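Local coordinates for protein putative primosome component (Streptococcus pyogenes serotype M3, PDB 2QGZ) that probably loads the replicative helicase onto DNA as a primosome component, through a P-loop ATPase domain of the IstB-like family, at residues Val182-Val196 with Glu208-Asp222. Residues are numbered along the deposited sequence; the frame is centred on the assembly and turned at random.
Sequences VSTTLLHFPSFAIDV and EIDAVKNVPVLILDD
With CG swung opposite the backbone N (chi1 -172°), the ring of His-188 reaches across to the carboxylates of Asp-221 and Asp-222 on the adjoining segment. OD2 of Asp-221 meets CD2 of His-188 at the ring edge, 3.0 Å away, while NE2 of His-188 gives a weak, bent hydrogen bond (3.3 Å) to Asp-222 OD1. Ser-191 OG bonds ND1 from the first turn of the helix, and CD of Pro-190 sits over the ring centre, which would limit rotation of the imidazole.

Strands 184-188 and 217-221 run parallel as neighbours in the central sheet. Thr-185 and Leu-187 each donate and accept, N to the carbonyls of Val-217 and Ile-219, O to the amides of Ile-219 and Asp-221; Phe-189 N donates a hydrogen bond to Asp-221 O (3.2 Å), in the carbonyl plane. On the face turned to helix 165-179, Leu-186 lies alongside Ile-219. On the other face Leu-187, CG likewise trans to N (chi1 169°), lays CD1 on the Phe-192 ring, 3.5 Å above its plane and toward the rim, and meets Val-212 CG2 at 3.9 Å. Thr-185 OG1 touches Val-215 CG1 and shares a water with the carbonyl of Ala-211.

Asp-221 and Asp-222 follow the hydrophobic run of strand 217-221, consistent with the acidic pair of a Walker B motif; Asp-221 OD1 bonds Thr-254 OG1, and its side chain touches Ser-166 of the probable Walker A loop, near a bound phosphate. Together, the Phe-189 amide bond and the weaker imidazole bond would link the start of helix 189-197 to the putative nucleotide site.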
ATOM      1  N   VAL A 182      -4.547  -4.697 -14.360  1.00 49.47           N
ATOM      2  CA  VAL A 182      -5.094  -4.330 -13.063  1.00 48.48           C
ATOM      3  C   VAL A 182      -4.896  -2.898 -12.588  1.00 46.76           C
ATOM      4  O   VAL A 182      -3.845  -2.292 -12.787  1.00 47.54           O
ATOM      5  CB  VAL A 182      -4.558  -5.293 -11.983  1.00 50.08           C
ATOM      6  CG1 VAL A 182      -3.046  -5.347 -12.051  1.00 49.93           C
ATOM      7  CG2 VAL A 182      -5.022  -4.851 -10.605  1.00 50.10           C
ATOM      8  N   SER A 183      -5.937  -2.373 -11.949  1.00 45.02           N
ATOM      9  CA  SER A 183      -5.936  -1.026 -11.396  1.00 43.88           C
ATOM     10  C   SER A 183      -5.456  -1.123  -9.954  1.00 41.46           C
ATOM     11  O   SER A 183      -5.709  -2.109  -9.272  1.00 39.83           O
ATOM     12  CB  SER A 183      -7.352  -0.432 -11.408  1.00 45.97           C
ATOM     13  OG  SER A 183      -7.877  -0.351 -12.723  1.00 49.48           O
ATOM     14  N   THR A 184      -4.760  -0.099  -9.496  1.00 39.47           N
ATOM     15  CA  THR A 184      -4.257  -0.072  -8.136  1.00 38.83           C
ATOM     16  C   THR A 184      -4.566   1.304  -7.595  1.00 38.82           C
ATOM     17  O   THR A 184      -4.634   2.268  -8.357  1.00 41.04           O
ATOM     18  CB  THR A 184      -2.717  -0.286  -8.085  1.00 38.54           C
ATOM     19  OG1 THR A 184      -2.388  -1.606  -8.536  1.00 36.87           O
ATOM     20  CG2 THR A 184      -2.199  -0.116  -6.664  1.00 38.91           C
ATOM     21  N   THR A 185      -4.774   1.395  -6.288  1.00 38.49           N
ATOM     22  CA  THR A 185      -5.028   2.677  -5.662  1.00 38.36           C
ATOM     23  C   THR A 185      -3.954   2.900  -4.617  1.00 38.74           C
ATOM     24  O   THR A 185      -3.733   2.057  -3.745  1.00 37.29           O
ATOM     25  CB  THR A 185      -6.399   2.737  -4.974  1.00 39.94           C
ATOM     26  OG1 THR A 185      -7.431   2.655  -5.962  1.00 44.32           O
ATOM     27  CG2 THR A 185      -6.554   4.047  -4.208  1.00 38.61           C
ATOM     28  N   LEU A 186      -3.270   4.033  -4.736  1.00 37.63           N
ATOM     29  CA  LEU A 186      -2.225   4.416  -3.798  1.00 38.06           C
ATOM     30  C   LEU A 186      -2.880   5.505  -2.961  1.00 37.59           C
ATOM     31  O   LEU A 186      -3.304   6.528  -3.479  1.00 37.32           O
ATOM     32  CB  LEU A 186      -1.023   4.968  -4.559  1.00 40.57           C
ATOM     33  CG  LEU A 186      -0.426   3.998  -5.582  1.00 41.00           C
ATOM     34  CD1 LEU A 186       0.428   4.750  -6.588  1.00 44.99           C
ATOM     35  CD2 LEU A 186       0.396   2.964  -4.856  1.00 44.16           C
ATOM     36  N   LEU A 187      -2.956   5.279  -1.661  1.00 37.69           N
ATOM     37  CA  LEU A 187      -3.618   6.218  -0.777  1.00 38.34           C
ATOM     38  C   LEU A 187      -2.767   6.660   0.406  1.00 38.93           C
ATOM     39  O   LEU A 187      -2.181   5.835   1.100  1.00 38.04           O
ATOM     40  CB  LEU A 187      -4.915   5.562  -0.299  1.00 36.79           C
ATOM     41  CG  LEU A 187      -5.761   6.139   0.828  1.00 39.60           C
ATOM     42  CD1 LEU A 187      -7.195   5.667   0.651  1.00 39.97           C
ATOM     43  CD2 LEU A 187      -5.203   5.702   2.183  1.00 40.26           C
ATOM     44  N   HIS A 188      -2.691   7.967   0.632  1.00 40.29           N
ATOM     45  CA  HIS A 188      -1.924   8.485   1.759  1.00 43.23           C
ATOM     46  C   HIS A 188      -2.879   8.464   2.950  1.00 43.58           C
ATOM     47  O   HIS A 188      -3.702   9.365   3.104  1.00 41.66           O
ATOM     48  CB  HIS A 188      -1.451   9.912   1.482  1.00 43.76           C
ATOM     49  CG  HIS A 188      -0.501  10.439   2.512  1.00 46.06           C
ATOM     50  ND1 HIS A 188      -0.784  11.537   3.295  1.00 46.10           N
ATOM     51  CD2 HIS A 188       0.724  10.006   2.897  1.00 47.53           C
ATOM     52  CE1 HIS A 188       0.228  11.760   4.118  1.00 48.25           C
ATOM     53  NE2 HIS A 188       1.155  10.844   3.896  1.00 46.97           N
ATOM     54  N   PHE A 189      -2.758   7.435   3.786  1.00 44.82           N
ATOM     55  CA  PHE A 189      -3.642   7.260   4.936  1.00 46.57           C
ATOM     56  C   PHE A 189      -3.899   8.480   5.828  1.00 48.01           C
ATOM     57  O   PHE A 189      -5.054   8.852   6.049  1.00 48.52           O
ATOM     58  CB  PHE A 189      -3.175   6.094   5.816  1.00 45.33           C
ATOM     59  CG  PHE A 189      -4.205   5.664   6.813  1.00 45.01           C
ATOM     60  CD1 PHE A 189      -5.383   5.055   6.390  1.00 43.28           C
ATOM     61  CD2 PHE A 189      -4.037   5.930   8.171  1.00 46.30           C
ATOM     62  CE1 PHE A 189      -6.381   4.723   7.302  1.00 44.13           C
ATOM     63  CE2 PHE A 189      -5.031   5.600   9.095  1.00 43.47           C
ATOM     64  CZ  PHE A 189      -6.202   4.998   8.659  1.00 45.54           C
ATOM     65  N   PRO A 190      -2.838   9.105   6.368  1.00 50.24           N
ATOM     66  CA  PRO A 190      -3.042  10.280   7.229  1.00 51.31           C
ATOM     67  C   PRO A 190      -3.995  11.330   6.632  1.00 53.11           C
ATOM     68  O   PRO A 190      -4.774  11.946   7.360  1.00 53.66           O
ATOM     69  CB  PRO A 190      -1.628  10.815   7.417  1.00 51.59           C
ATOM     70  CG  PRO A 190      -0.808   9.554   7.418  1.00 50.70           C
ATOM     71  CD  PRO A 190      -1.405   8.773   6.264  1.00 49.32           C
ATOM     72  N   SER A 191      -3.942  11.526   5.315  1.00 52.56           N
ATOM     73  CA  SER A 191      -4.812  12.499   4.653  1.00 52.99           C
ATOM     74  C   SER A 191      -6.214  11.948   4.427  1.00 52.90           C
ATOM     75  O   SER A 191      -7.192  12.687   4.480  1.00 52.38           O
ATOM     76  CB  SER A 191      -4.223  12.925   3.309  1.00 51.70           C
ATOM     77  OG  SER A 191      -2.962  13.537   3.493  1.00 55.60           O
ATOM     78  N   PHE A 192      -6.304  10.651   4.160  1.00 52.04           N
ATOM     79  CA  PHE A 192      -7.590  10.005   3.937  1.00 52.48           C
ATOM     80  C   PHE A 192      -8.383  10.011   5.244  1.00 53.56           C
ATOM     81  O   PHE A 192      -9.574  10.301   5.254  1.00 51.98           O
ATOM     82  CB  PHE A 192      -7.364   8.567   3.470  1.00 51.01           C
ATOM     83  CG  PHE A 192      -8.619   7.754   3.353  1.00 48.77           C
ATOM     84  CD1 PHE A 192      -9.442   7.879   2.242  1.00 48.89           C
ATOM     85  CD2 PHE A 192      -8.962   6.840   4.348  1.00 48.40           C
ATOM     86  CE1 PHE A 192     -10.593   7.098   2.118  1.00 48.49           C
ATOM     87  CE2 PHE A 192     -10.110   6.054   4.240  1.00 48.27           C
ATOM     88  CZ  PHE A 192     -10.928   6.181   3.121  1.00 49.26           C
ATOM     89  N   ALA A 193      -7.706   9.689   6.345  1.00 54.93           N
ATOM     90  CA  ALA A 193      -8.340   9.653   7.656  1.00 56.78           C
ATOM     91  C   ALA A 193      -9.000  10.992   7.960  1.00 57.94           C
ATOM     92  O   ALA A 193     -10.192  11.047   8.270  1.00 58.62           O
ATOM     93  CB  ALA A 193      -7.306   9.322   8.732  1.00 55.89           C
ATOM     94  N   ILE A 194      -8.217  12.064   7.869  1.00 59.45           N
ATOM     95  CA  ILE A 194      -8.709  13.413   8.125  1.00 60.86           C
ATOM     96  C   ILE A 194      -9.825  13.830   7.161  1.00 62.27           C
ATOM     97  O   ILE A 194     -10.842  14.374   7.589  1.00 63.11           O
ATOM     98  CB  ILE A 194      -7.558  14.445   8.038  1.00 61.74           C
ATOM     99  CG1 ILE A 194      -6.595  14.244   9.208  1.00 62.05           C
ATOM    100  CG2 ILE A 194      -8.116  15.863   8.047  1.00 61.84           C
ATOM    101  CD1 ILE A 194      -5.457  15.233   9.241  1.00 63.48           C
ATOM    102  N   ASP A 195      -9.641  13.582   5.868  1.00 62.09           N
ATOM    103  CA  ASP A 195     -10.653  13.951   4.883  1.00 63.47           C
ATOM    104  C   ASP A 195     -11.955  13.161   5.036  1.00 63.44           C
ATOM    105  O   ASP A 195     -13.039  13.670   4.738  1.00 62.61           O
ATOM    106  CB  ASP A 195     -10.108  13.777   3.463  1.00 65.37           C
ATOM    107  CG  ASP A 195      -8.995  14.762   3.143  1.00 69.07           C
ATOM    108  OD1 ASP A 195      -9.179  15.967   3.426  1.00 70.66           O
ATOM    109  OD2 ASP A 195      -7.943  14.340   2.605  1.00 70.47           O
ATOM    110  N   VAL A 196     -11.851  11.918   5.498  1.00 63.81           N
ATOM    111  CA  VAL A 196     -13.034  11.086   5.687  1.00 64.65           C
ATOM    112  C   VAL A 196     -13.673  11.421   7.027  1.00 65.76           C
ATOM    113  O   VAL A 196     -14.885  11.312   7.182  1.00 65.02           O
ATOM    114  CB  VAL A 196     -12.693   9.575   5.664  1.00 62.97           C
ATOM    115  CG1 VAL A 196     -11.747   9.230   6.801  1.00 63.53           C
ATOM    116  CG2 VAL A 196     -13.963   8.763   5.790  1.00 62.26           C
ATOM    117  N   GLU A 208     -16.286   8.415  -1.239  1.00 71.93           N
ATOM    118  CA  GLU A 208     -15.092   8.332  -0.397  1.00 70.93           C
ATOM    119  C   GLU A 208     -14.480   6.945  -0.175  1.00 69.29           C
ATOM    120  O   GLU A 208     -13.410   6.651  -0.707  1.00 69.42           O
ATOM    121  CB  GLU A 208     -15.383   8.967   0.964  1.00 73.78           C
ATOM    122  CG  GLU A 208     -14.141   9.398   1.737  1.00 77.26           C
ATOM    123  CD  GLU A 208     -13.459  10.611   1.116  1.00 79.71           C
ATOM    124  OE1 GLU A 208     -12.451  11.091   1.687  1.00 80.60           O
ATOM    125  OE2 GLU A 208     -13.933  11.084   0.058  1.00 80.35           O
ATOM    126  N   ILE A 209     -15.142   6.097   0.612  1.00 66.49           N
ATOM    127  CA  ILE A 209     -14.597   4.773   0.895  1.00 64.65           C
ATOM    128  C   ILE A 209     -15.010   3.636  -0.041  1.00 63.58           C
ATOM    129  O   ILE A 209     -14.367   2.588  -0.053  1.00 63.63           O
ATOM    130  CB  ILE A 209     -14.892   4.332   2.356  1.00 63.97           C
ATOM    131  CG1 ILE A 209     -16.126   3.437   2.409  1.00 64.36           C
ATOM    132  CG2 ILE A 209     -15.109   5.547   3.234  1.00 64.02           C
ATOM    133  CD1 ILE A 209     -16.319   2.777   3.754  1.00 66.23           C
ATOM    134  N   ASP A 210     -16.069   3.823  -0.821  1.00 62.14           N
ATOM    135  CA  ASP A 210     -16.495   2.771  -1.737  1.00 60.81           C
ATOM    136  C   ASP A 210     -15.558   2.650  -2.927  1.00 59.63           C
ATOM    137  O   ASP A 210     -15.409   1.574  -3.504  1.00 60.14           O
ATOM    138  CB  ASP A 210     -17.913   3.022  -2.243  1.00 62.95           C
ATOM    139  CG  ASP A 210     -18.952   2.250  -1.457  1.00 64.52           C
ATOM    140  OD1 ASP A 210     -18.705   1.062  -1.151  1.00 64.66           O
ATOM    141  OD2 ASP A 210     -20.021   2.826  -1.163  1.00 63.83           O
ATOM    142  N   ALA A 211     -14.930   3.757  -3.296  1.00 57.22           N
ATOM    143  CA  ALA A 211     -14.009   3.755  -4.422  1.00 56.90           C
ATOM    144  C   ALA A 211     -12.677   3.168  -3.984  1.00 54.57           C
ATOM    145  O   ALA A 211     -11.799   2.905  -4.800  1.00 57.28           O
ATOM    146  CB  ALA A 211     -13.805   5.177  -4.928  1.00 57.34           C
ATOM    147  N   VAL A 212     -12.544   2.943  -2.687  1.00 51.84           N
ATOM    148  CA  VAL A 212     -11.306   2.437  -2.122  1.00 47.42           C
ATOM    149  C   VAL A 212     -11.323   0.985  -1.649  1.00 46.33           C
ATOM    150  O   VAL A 212     -10.372   0.245  -1.887  1.00 48.01           O
ATOM    151  CB  VAL A 212     -10.868   3.363  -0.953  1.00 46.16           C
ATOM    152  CG1 VAL A 212      -9.939   2.646  -0.004  1.00 44.66           C
ATOM    153  CG2 VAL A 212     -10.207   4.606  -1.516  1.00 44.83           C
ATOM    154  N   LYS A 213     -12.397   0.563  -0.994  1.00 43.27           N
ATOM    155  CA  LYS A 213     -12.439  -0.794  -0.472  1.00 40.74           C
ATOM    156  C   LYS A 213     -12.540  -1.930  -1.479  1.00 39.47           C
ATOM    157  O   LYS A 213     -12.133  -3.046  -1.180  1.00 39.12           O
ATOM    158  CB  LYS A 213     -13.563  -0.937   0.558  1.00 40.76           C
ATOM    159  CG  LYS A 213     -14.972  -0.894   0.009  1.00 39.17           C
ATOM    160  CD  LYS A 213     -15.943  -1.355   1.088  1.00 41.01           C
ATOM    161  CE  LYS A 213     -17.395  -1.142   0.693  1.00 41.23           C
ATOM    162  NZ  LYS A 213     -17.728  -1.777  -0.605  1.00 42.25           N
ATOM    163  N   ASN A 214     -13.068  -1.673  -2.668  1.00 38.65           N
ATOM    164  CA  ASN A 214     -13.193  -2.758  -3.629  1.00 37.91           C
ATOM    165  C   ASN A 214     -12.175  -2.765  -4.769  1.00 36.55           C
ATOM    166  O   ASN A 214     -12.301  -3.564  -5.697  1.00 35.67           O
ATOM    167  CB  ASN A 214     -14.619  -2.805  -4.202  1.00 38.55           C
ATOM    168  CG  ASN A 214     -14.952  -4.163  -4.834  1.00 39.44           C
ATOM    169  OD1 ASN A 214     -14.768  -5.210  -4.206  1.00 42.96           O
ATOM    170  ND2 ASN A 214     -15.445  -4.148  -6.076  1.00 37.45           N
ATOM    171  N   VAL A 215     -11.164  -1.899  -4.717  1.00 35.44           N
ATOM    172  CA  VAL A 215     -10.165  -1.896  -5.778  1.00 33.43           C
ATOM    173  C   VAL A 215      -9.350  -3.189  -5.715  1.00 34.13           C
ATOM    174  O   VAL A 215      -9.097  -3.724  -4.638  1.00 35.45           O
ATOM    175  CB  VAL A 215      -9.219  -0.688  -5.678  1.00 33.91           C
ATOM    176  CG1 VAL A 215     -10.016   0.600  -5.872  1.00 31.84           C
ATOM    177  CG2 VAL A 215      -8.492  -0.691  -4.333  1.00 31.84           C
ATOM    178  N   PRO A 216      -8.938  -3.715  -6.874  1.00 32.96           N
ATOM    179  CA  PRO A 216      -8.158  -4.958  -6.932  1.00 33.61           C
ATOM    180  C   PRO A 216      -6.935  -5.007  -6.021  1.00 32.60           C
ATOM    181  O   PRO A 216      -6.669  -6.025  -5.386  1.00 33.85           O
ATOM    182  CB  PRO A 216      -7.780  -5.051  -8.403  1.00 32.80           C
ATOM    183  CG  PRO A 216      -8.952  -4.401  -9.081  1.00 32.18           C
ATOM    184  CD  PRO A 216      -9.173  -3.182  -8.228  1.00 31.52           C
ATOM    185  N   VAL A 217      -6.187  -3.913  -5.979  1.00 30.90           N
ATOM    186  CA  VAL A 217      -4.987  -3.827  -5.160  1.00 29.47           C
ATOM    187  C   VAL A 217      -4.979  -2.456  -4.512  1.00 28.90           C
ATOM    188  O   VAL A 217      -5.085  -1.443  -5.196  1.00 26.98           O
ATOM    189  CB  VAL A 217      -3.712  -3.968  -6.006  1.00 27.79           C
ATOM    190  CG1 VAL A 217      -2.498  -3.801  -5.131  1.00 29.37           C
ATOM    191  CG2 VAL A 217      -3.680  -5.313  -6.677  1.00 30.30           C
ATOM    192  N   LEU A 218      -4.841  -2.436  -3.194  1.00 28.03           N
ATOM    193  CA  LEU A 218      -4.856  -1.196  -2.438  1.00 28.39           C
ATOM    194  C   LEU A 218      -3.562  -1.004  -1.651  1.00 28.81           C
ATOM    195  O   LEU A 218      -3.088  -1.931  -0.972  1.00 28.61           O
ATOM    196  CB  LEU A 218      -6.052  -1.204  -1.481  1.00 26.22           C
ATOM    197  CG  LEU A 218      -6.177   0.001  -0.551  1.00 29.02           C
ATOM    198  CD1 LEU A 218      -6.432   1.271  -1.367  1.00 26.95           C
ATOM    199  CD2 LEU A 218      -7.315  -0.239   0.431  1.00 25.42           C
ATOM    200  N   ILE A 219      -2.995   0.195  -1.748  1.00 28.92           N
ATOM    201  CA  ILE A 219      -1.768   0.527  -1.045  1.00 30.82           C
ATOM    202  C   ILE A 219      -2.106   1.608  -0.018  1.00 32.44           C
ATOM    203  O   ILE A 219      -2.541   2.697  -0.389  1.00 32.68           O
ATOM    204  CB  ILE A 219      -0.701   1.127  -2.000  1.00 33.12           C
ATOM    205  CG1 ILE A 219      -0.463   0.213  -3.212  1.00 35.53           C
ATOM    206  CG2 ILE A 219       0.583   1.414  -1.222  1.00 30.13           C
ATOM    207  CD1 ILE A 219       0.099  -1.139  -2.888  1.00 37.10           C
ATOM    208  N   LEU A 220      -1.910   1.315   1.263  1.00 31.61           N
ATOM    209  CA  LEU A 220      -2.180   2.298   2.314  1.00 34.47           C
ATOM    210  C   LEU A 220      -0.839   2.895   2.777  1.00 35.68           C
ATOM    211  O   LEU A 220      -0.169   2.337   3.648  1.00 36.25           O
ATOM    212  CB  LEU A 220      -2.906   1.626   3.489  1.00 34.31           C
ATOM    213  CG  LEU A 220      -4.242   0.979   3.116  1.00 35.32           C
ATOM    214  CD1 LEU A 220      -4.802   0.237   4.300  1.00 39.38           C
ATOM    215  CD2 LEU A 220      -5.228   2.037   2.657  1.00 34.68           C
ATOM    216  N   ASP A 221      -0.455   4.022   2.180  1.00 38.27           N
ATOM    217  CA  ASP A 221       0.807   4.689   2.497  1.00 41.38           C
ATOM    218  C   ASP A 221       0.881   5.278   3.906  1.00 42.38           C
ATOM    219  O   ASP A 221      -0.052   5.907   4.391  1.00 40.59           O
ATOM    220  CB  ASP A 221       1.110   5.767   1.459  1.00 44.17           C
ATOM    221  CG  ASP A 221       2.396   6.517   1.755  1.00 47.14           C
ATOM    222  OD1 ASP A 221       3.454   5.870   1.917  1.00 46.81           O
ATOM    223  OD2 ASP A 221       2.350   7.765   1.816  1.00 49.85           O
ATOM    224  N   ASP A 222       2.040   5.066   4.519  1.00 45.60           N
ATOM    225  CA  ASP A 222       2.380   5.454   5.881  1.00 49.40           C
ATOM    226  C   ASP A 222       1.233   5.473   6.875  1.00 48.64           C
ATOM    227  O   ASP A 222       0.790   6.516   7.360  1.00 47.53           O
ATOM    228  CB  ASP A 222       3.183   6.773   5.932  1.00 54.41           C
ATOM    229  CG  ASP A 222       2.332   7.996   5.727  1.00 58.51           C
ATOM    230  OD1 ASP A 222       2.761   9.090   6.163  1.00 60.56           O
ATOM    231  OD2 ASP A 222       1.246   7.870   5.119  1.00 62.05           O
TER
HETATM  232  O   HOH W   1      -9.682   4.161  -5.752  1.00 47.86           O